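Local coordinates for protein peptidoglycan N-acetylglucosamine deacetylase (Bacillus cereus, PDB 5N1P) that catalyses the metal-dependent removal of acetyl groups from N-acetylglucosamine residues in peptidoglycan, with zinc, cobalt or nickel as cofactor, at residues T7-P12 with L95-Y100; A30-I35 with K47-E52. All blocks are in the same frame, centred on the assembly; numbering follows the deposited sequence.

Contact 1 of 2, residues T7-P12 with L95-Y100; sequences TFDDGP and LTRPPY. With ZN (zinc ion), chain F; 8GK (~{N}-oxidanylnaphthalene-1-carboxamide), chain E.
Arg-97, in the loop after strand 95-96, reaches Thr-7 and Asp-9 of strand 2-9 with its guanidinium group, next to the metal site. Its CG lies anti to the backbone N (chi1 155°), and bends at chi2 and chi3 fold the chain back toward strand 2-9. The guanidinium meets Thr-7 end-on: NH1 at 2.9 Å and NH2 at 3.0 Å share the one OG1, which lies in the guanidinium plane. OG1 also pairs with the backbone O of Ile-160, a bond that ties the Arg-97 grip to the neighbouring strand 157-163.

Asp-9 meets the arginine differently. The two side chains cross at about a right angle, their flat groups turned 55° apart, and NH1 forms the salt bridge to OD1 at 2.9 Å with a strongly bent, weak hydrogen bond. A straighter but longer and also weak bond runs from NH1 to OD2 at 3.3 Å. The CG of Arg-97 passes close to OD2 as well, and NE is bound to the O of Trp-122. Held in this way, Asp-9, the inferred proton acceptor, brings OD2 to 2.8 Å from O14 of the inhibitor.

Beside it, Asp-10 binds zinc through OD1, while OD2 accepts a bond from the zinc-bound water. His-59 and His-63 complete the protein ligands, and O12 and O14 of the hydroxamate chelate the ion, O14 at 2.1 Å. Tyr-100 N donates to O12 at 3.0 Å in a nearly straight bond (168°), and CD1 and CE1 of its ring pack obliquely against the naphthalene. The sequences TFDDGP and RPPY are signature motifs of the NodB (CE4) polysaccharide deacetylases, whose Asp-His-His metal site and arginine-supported aspartate are both present here.

Contact 2 of 2, residues A30-I35 with K47-E52; sequences ATFFLI and KRENAE
Glu-49 of helix 43-51 reaches across to Phe-32 and Leu-34 of strand 31-34, an acid packed against hydrocarbon. Just before it in the helix, Arg-48 takes no part in the contact with the strand and pairs with Glu-52 four residues on, NE to OE2 at 2.6 Å, while NH2 also bonds to Asn-21 OD1.

Glu-49 itself runs extended beyond CG (chi2 172°), which lays its end along the aromatic ring. CG sits over the face as a CH-pi contact, 4.0 Å from the Phe-32 ring centroid, and the carboxylate follows nearly parallel, its plane 15° from the ring and CD offset toward the rim. OE1 ends 3.3 Å from Phe-32 CB and 3.6 Å from Leu-34 CD2. It is buried without a polar partner in the model, an environment that would probably raise the group's affinity for a proton.

Asn-50 leans on Val-56, and at Glu-52 the chain leaves the helix. This helix belongs to the beta-alpha-beta crossover between the adjacent parallel strands 31-34 and 55-58; Glu-49 also touches Val-56 of the second strand and Thr-16 of helix 16-25, while Phe-32 packs on Leu-19 of that helix and meets the Phe-8 ring.

Both contacts are buried and draw on one parallel sheet, in which strands 2-9 and 31-34 lie side by side, joined by backbone bonds such as Phe-8 O to Phe-33 N (2.9 Å). Successive residues of strand 31-34 serve different contacts: Phe-33 packs on Asp-9 and Arg-97 of contact 1, whereas its neighbours Phe-32 and Leu-34 face the helix of contact 2. Contact 1, nearer the chain centre, joins a strand end and a loop through charge and metal bonding at the catalytic pocket. Contact 2 lies farther out, fastening a helix with exposed residues to the sheet by stacking a carboxylate and its CG on a phenyl ring beside a leucine, with no hydrogen bond between the two segments.

Contact 1 of 2, residues T7-P12 with L95-Y100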
loop_
_atom_site.group_PDB
_atom_site.type_symbol
_atom_site.label_atom_id
_atom_site.label_comp_id
_atom_site.label_asym_id
_atom_site.label_seq_id
_atom_site.Cartn_x
_atom_site.Cartn_y
_atom_site.Cartn_z
ATOM N N THR A 7 2.110 3.962 -1.896
ATOM C CA THR A 7 1.539 2.884 -1.081
ATOM C C THR A 7 2.641 1.952 -0.593
ATOM O O THR A 7 3.588 1.636 -1.326
ATOM C CB THR A 7 0.452 2.059 -1.837
ATOM O OG1 THR A 7 1.050 1.248 -2.870
ATOM C CG2 THR A 7 -0.609 2.987 -2.449
ATOM N N PHE A 8 2.522 1.526 0.660
ATOM C CA PHE A 8 3.564 0.733 1.297
ATOM C C PHE A 8 2.960 -0.538 1.845
ATOM O O PHE A 8 2.090 -0.484 2.704
ATOM C CB PHE A 8 4.235 1.515 2.427
ATOM C CG PHE A 8 4.897 2.772 1.970
ATOM C CD1 PHE A 8 6.171 2.727 1.436
ATOM C CD2 PHE A 8 4.227 3.990 2.032
ATOM C CE1 PHE A 8 6.800 3.894 0.984
ATOM C CE2 PHE A 8 4.846 5.161 1.585
ATOM C CZ PHE A 8 6.131 5.106 1.052
ATOM N N ASP A 9 3.448 -1.669 1.352
ATOM C CA ASP A 9 2.947 -2.997 1.711
ATOM C C ASP A 9 3.832 -3.737 2.714
ATOM O O ASP A 9 5.046 -3.515 2.770
ATOM C CB ASP A 9 2.857 -3.896 0.470
ATOM C CG ASP A 9 1.725 -3.530 -0.472
ATOM O OD1 ASP A 9 1.002 -2.557 -0.210
ATOM O OD2 ASP A 9 1.576 -4.240 -1.508
ATOM N N ASP A 10 3.194 -4.640 3.462
ATOM C CA ASP A 10 3.810 -5.748 4.214
ATOM C C ASP A 10 4.189 -5.365 5.645
ATOM O O ASP A 10 4.683 -6.210 6.393
ATOM C CB ASP A 10 5.056 -6.343 3.525
ATOM C CG ASP A 10 4.775 -6.945 2.142
ATOM O OD1 ASP A 10 3.608 -7.160 1.764
ATOM O OD2 ASP A 10 5.757 -7.239 1.422
ATOM N N GLY A 11 3.942 -4.120 6.038
ATOM C CA GLY A 11 4.304 -3.672 7.373
ATOM C C GLY A 11 3.212 -3.826 8.427
ATOM O O GLY A 11 2.230 -4.563 8.230
ATOM N N PRO A 12 3.365 -3.135 9.567
ATOM C CA PRO A 12 4.518 -2.271 9.866
ATOM C C PRO A 12 5.785 -3.043 10.188
ATOM O O PRO A 12 5.785 -4.274 10.334
ATOM C CB PRO A 12 4.071 -1.470 11.103
ATOM C CG PRO A 12 2.581 -1.678 11.210
ATOM C CD PRO A 12 2.318 -3.034 10.600
ATOM N N LEU A 95 -10.433 -0.614 2.272
ATOM C CA LEU A 95 -9.546 -0.885 1.137
ATOM C C LEU A 95 -8.554 -2.002 1.425
ATOM O O LEU A 95 -7.876 -2.012 2.454
ATOM C CB LEU A 95 -8.797 0.389 0.734
ATOM C CG LEU A 95 -7.981 0.282 -0.560
ATOM C CD1 LEU A 95 -8.896 0.044 -1.770
ATOM C CD2 LEU A 95 -7.146 1.550 -0.720
ATOM N N THR A 96 -8.476 -2.948 0.496
ATOM C CA THR A 96 -7.536 -4.047 0.566
ATOM C C THR A 96 -6.566 -3.967 -0.616
ATOM O O THR A 96 -6.899 -3.438 -1.672
ATOM C CB THR A 96 -8.248 -5.418 0.533
ATOM O OG1 THR A 96 -8.787 -5.651 -0.783
ATOM C CG2 THR A 96 -9.377 -5.445 1.541
ATOM N N ARG A 97 -5.367 -4.474 -0.391
ATOM C CA ARG A 97 -4.346 -4.624 -1.438
ATOM C C ARG A 97 -4.027 -6.114 -1.523
ATOM O O ARG A 97 -3.581 -6.715 -0.548
ATOM C CB ARG A 97 -3.120 -3.773 -1.082
ATOM C CG ARG A 97 -1.762 -4.180 -1.640
ATOM C CD ARG A 97 -1.553 -3.815 -3.106
ATOM N NE ARG A 97 -1.842 -2.447 -3.532
ATOM C CZ ARG A 97 -1.016 -1.404 -3.418
ATOM N NH1 ARG A 97 0.138 -1.521 -2.768
ATOM N NH2 ARG A 97 -1.371 -0.217 -3.910
ATOM N N PRO A 98 -4.298 -6.740 -2.679
ATOM C CA PRO A 98 -4.077 -8.192 -2.747
ATOM C C PRO A 98 -2.604 -8.561 -2.740
ATOM O O PRO A 98 -1.829 -8.026 -3.531
ATOM C CB PRO A 98 -4.696 -8.605 -4.099
ATOM C CG PRO A 98 -5.521 -7.439 -4.538
ATOM C CD PRO A 98 -4.922 -6.203 -3.903
ATOM N N PRO A 99 -2.214 -9.486 -1.858
ATOM C CA PRO A 99 -0.880 -10.048 -2.032
ATOM C C PRO A 99 -0.719 -10.619 -3.448
ATOM O O PRO A 99 -1.611 -11.307 -3.937
ATOM C CB PRO A 99 -0.833 -11.144 -0.974
ATOM C CG PRO A 99 -1.728 -10.635 0.120
ATOM C CD PRO A 99 -2.850 -9.931 -0.606
ATOM N N TYR A 100 0.404 -10.306 -4.089
ATOM C CA TYR A 100 0.725 -10.740 -5.456
ATOM C C TYR A 100 -0.165 -10.081 -6.512
ATOM O O TYR A 100 -0.110 -10.444 -7.695
ATOM C CB TYR A 100 0.667 -12.276 -5.581
ATOM C CG TYR A 100 1.453 -12.935 -4.477
ATOM C CD1 TYR A 100 2.851 -12.914 -4.476
ATOM C CD2 TYR A 100 0.809 -13.527 -3.407
ATOM C CE1 TYR A 100 3.572 -13.493 -3.439
ATOM C CE2 TYR A 100 1.519 -14.099 -2.372
ATOM C CZ TYR A 100 2.898 -14.076 -2.392
ATOM O OH TYR A 100 3.591 -14.638 -1.340
HETATM ZN ZN ZN F . 2.888 -8.100 -0.036
HETATM C C1 8GK E . 2.770 -7.831 -3.046
HETATM C C2 8GK E . 3.216 -8.371 -4.365
HETATM C C3 8GK E . 4.152 -9.394 -4.373
HETATM C C4 8GK E . 4.574 -9.932 -5.584
HETATM C C5 8GK E . 4.052 -9.456 -6.786
HETATM C C6 8GK E . 3.111 -8.432 -6.775
HETATM C C7 8GK E . 2.691 -7.894 -5.560
HETATM C C8 8GK E . 5.517 -10.951 -5.576
HETATM C C9 8GK E . 6.042 -11.430 -4.379
HETATM C C10 8GK E . 5.621 -10.888 -3.170
HETATM C C11 8GK E . 4.674 -9.873 -3.174
HETATM O O12 8GK E . 2.119 -8.578 -2.343
HETATM N N13 8GK E . 3.098 -6.605 -2.640
HETATM O O14 8GK E . 3.296 -6.424 -1.272
HETATM O O HOH W 1 5.076 -8.492 -0.604
#

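Contact 2 of 2, residues A30-I35 with K47-E52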
loop_
_atom_site.group_PDB
_atom_site.type_symbol
_atom_site.label_atom_id
_atom_site.label_comp_id
_atom_site.label_asym_id
_atom_site.label_seq_id
_atom_site.Cartn_x
_atom_site.Cartn_y
_atom_site.Cartn_z
ATOM N N ALA A 30 0.339 9.259 2.684
ATOM C CA ALA A 30 0.524 8.018 1.952
ATOM C C ALA A 30 -0.471 6.974 2.425
ATOM O O ALA A 30 -1.338 7.262 3.261
ATOM C CB ALA A 30 1.953 7.517 2.132
ATOM N N THR A 31 -0.341 5.764 1.878
ATOM C CA THR A 31 -1.282 4.679 2.149
ATOM C C THR A 31 -0.487 3.445 2.545
ATOM O O THR A 31 0.513 3.134 1.913
ATOM C CB THR A 31 -2.147 4.412 0.900
ATOM O OG1 THR A 31 -2.901 5.597 0.594
ATOM C CG2 THR A 31 -3.098 3.234 1.103
ATOM N N PHE A 32 -0.922 2.756 3.599
ATOM C CA PHE A 32 -0.210 1.599 4.129
ATOM C C PHE A 32 -1.110 0.386 4.108
ATOM O O PHE A 32 -2.248 0.476 4.549
ATOM C CB PHE A 32 0.246 1.856 5.577
ATOM C CG PHE A 32 1.319 2.895 5.689
ATOM C CD1 PHE A 32 1.001 4.241 5.753
ATOM C CD2 PHE A 32 2.651 2.525 5.671
ATOM C CE1 PHE A 32 1.992 5.199 5.823
ATOM C CE2 PHE A 32 3.656 3.475 5.756
ATOM C CZ PHE A 32 3.326 4.819 5.830
ATOM N N PHE A 33 -0.600 -0.751 3.642
ATOM C CA PHE A 33 -1.373 -1.989 3.598
ATOM C C PHE A 33 -0.684 -3.010 4.485
ATOM O O PHE A 33 0.438 -3.440 4.207
ATOM C CB PHE A 33 -1.506 -2.493 2.147
ATOM C CG PHE A 33 -2.352 -1.599 1.282
ATOM C CD1 PHE A 33 -3.732 -1.541 1.461
ATOM C CD2 PHE A 33 -1.768 -0.840 0.274
ATOM C CE1 PHE A 33 -4.521 -0.746 0.650
ATOM C CE2 PHE A 33 -2.560 -0.021 -0.544
ATOM C CZ PHE A 33 -3.928 0.027 -0.352
ATOM N N LEU A 34 -1.347 -3.343 5.589
ATOM C CA LEU A 34 -0.704 -4.022 6.701
ATOM C C LEU A 34 -1.029 -5.505 6.766
ATOM O O LEU A 34 -2.151 -5.916 6.467
ATOM C CB LEU A 34 -1.131 -3.364 8.012
ATOM C CG LEU A 34 -0.968 -1.839 8.100
ATOM C CD1 LEU A 34 -1.293 -1.413 9.536
ATOM C CD2 LEU A 34 0.441 -1.447 7.697
ATOM N N ILE A 35 -0.050 -6.287 7.212
ATOM C CA ILE A 35 -0.224 -7.722 7.434
ATOM C C ILE A 35 -0.592 -7.956 8.890
ATOM O O ILE A 35 0.007 -7.369 9.779
ATOM C CB ILE A 35 1.046 -8.489 7.082
ATOM C CG1 ILE A 35 1.304 -8.377 5.574
ATOM C CG2 ILE A 35 0.925 -9.941 7.528
ATOM C CD1 ILE A 35 2.577 -9.059 5.107
ATOM N N LYS A 47 -1.199 2.969 14.940
ATOM C CA LYS A 47 -1.835 4.168 15.484
ATOM C C LYS A 47 -1.221 5.419 14.878
ATOM O O LYS A 47 -1.924 6.346 14.458
ATOM C CB LYS A 47 -1.699 4.204 17.002
ATOM C CG LYS A 47 -2.476 5.334 17.643
ATOM C CD LYS A 47 -2.455 5.218 19.163
ATOM C CE LYS A 47 -3.176 3.959 19.615
ATOM N NZ LYS A 47 -4.132 4.234 20.732
ATOM N N ARG A 48 0.098 5.433 14.805
ATOM C CA ARG A 48 0.787 6.594 14.297
ATOM C C ARG A 48 0.507 6.832 12.798
ATOM O O ARG A 48 0.305 7.973 12.365
ATOM C CB ARG A 48 2.280 6.441 14.568
ATOM C CG ARG A 48 2.982 7.736 14.557
ATOM C CD ARG A 48 4.474 7.600 14.673
ATOM N NE ARG A 48 5.010 8.691 13.889
ATOM C CZ ARG A 48 6.262 8.800 13.489
ATOM N NH1 ARG A 48 7.165 7.894 13.843
ATOM N NH2 ARG A 48 6.598 9.834 12.740
ATOM N N GLU A 49 0.481 5.761 12.007
ATOM C CA GLU A 49 0.146 5.881 10.585
ATOM C C GLU A 49 -1.188 6.592 10.406
ATOM O O GLU A 49 -1.291 7.570 9.656
ATOM C CB GLU A 49 0.104 4.501 9.916
ATOM C CG GLU A 49 1.500 3.932 9.670
ATOM C CD GLU A 49 1.504 2.485 9.193
ATOM O OE1 GLU A 49 0.423 1.921 8.914
ATOM O OE2 GLU A 49 2.615 1.920 9.097
ATOM N N ASN A 50 -2.203 6.106 11.119
ATOM C CA ASN A 50 -3.536 6.652 11.006
ATOM C C ASN A 50 -3.639 8.075 11.573
ATOM O O ASN A 50 -4.308 8.930 10.993
ATOM C CB ASN A 50 -4.527 5.720 11.708
ATOM C CG ASN A 50 -5.921 6.274 11.719
ATOM O OD1 ASN A 50 -6.425 6.699 12.769
ATOM N ND2 ASN A 50 -6.550 6.301 10.558
ATOM N N ALA A 51 -2.956 8.327 12.687
ATOM C CA ALA A 51 -3.005 9.632 13.342
ATOM C C ALA A 51 -2.347 10.730 12.526
ATOM O O ALA A 51 -2.703 11.906 12.663
ATOM C CB ALA A 51 -2.347 9.555 14.713
ATOM N N GLU A 52 -1.388 10.355 11.690
ATOM C CA GLU A 52 -0.616 11.349 10.951
ATOM C C GLU A 52 -1.134 11.534 9.532
ATOM O O GLU A 52 -0.441 12.077 8.675
ATOM C CB GLU A 52 0.873 10.975 10.977
ATOM C CG GLU A 52 1.374 10.990 12.430
ATOM C CD GLU A 52 2.861 10.740 12.598
ATOM O OE1 GLU A 52 3.571 10.575 11.594
ATOM O OE2 GLU A 52 3.319 10.721 13.761
#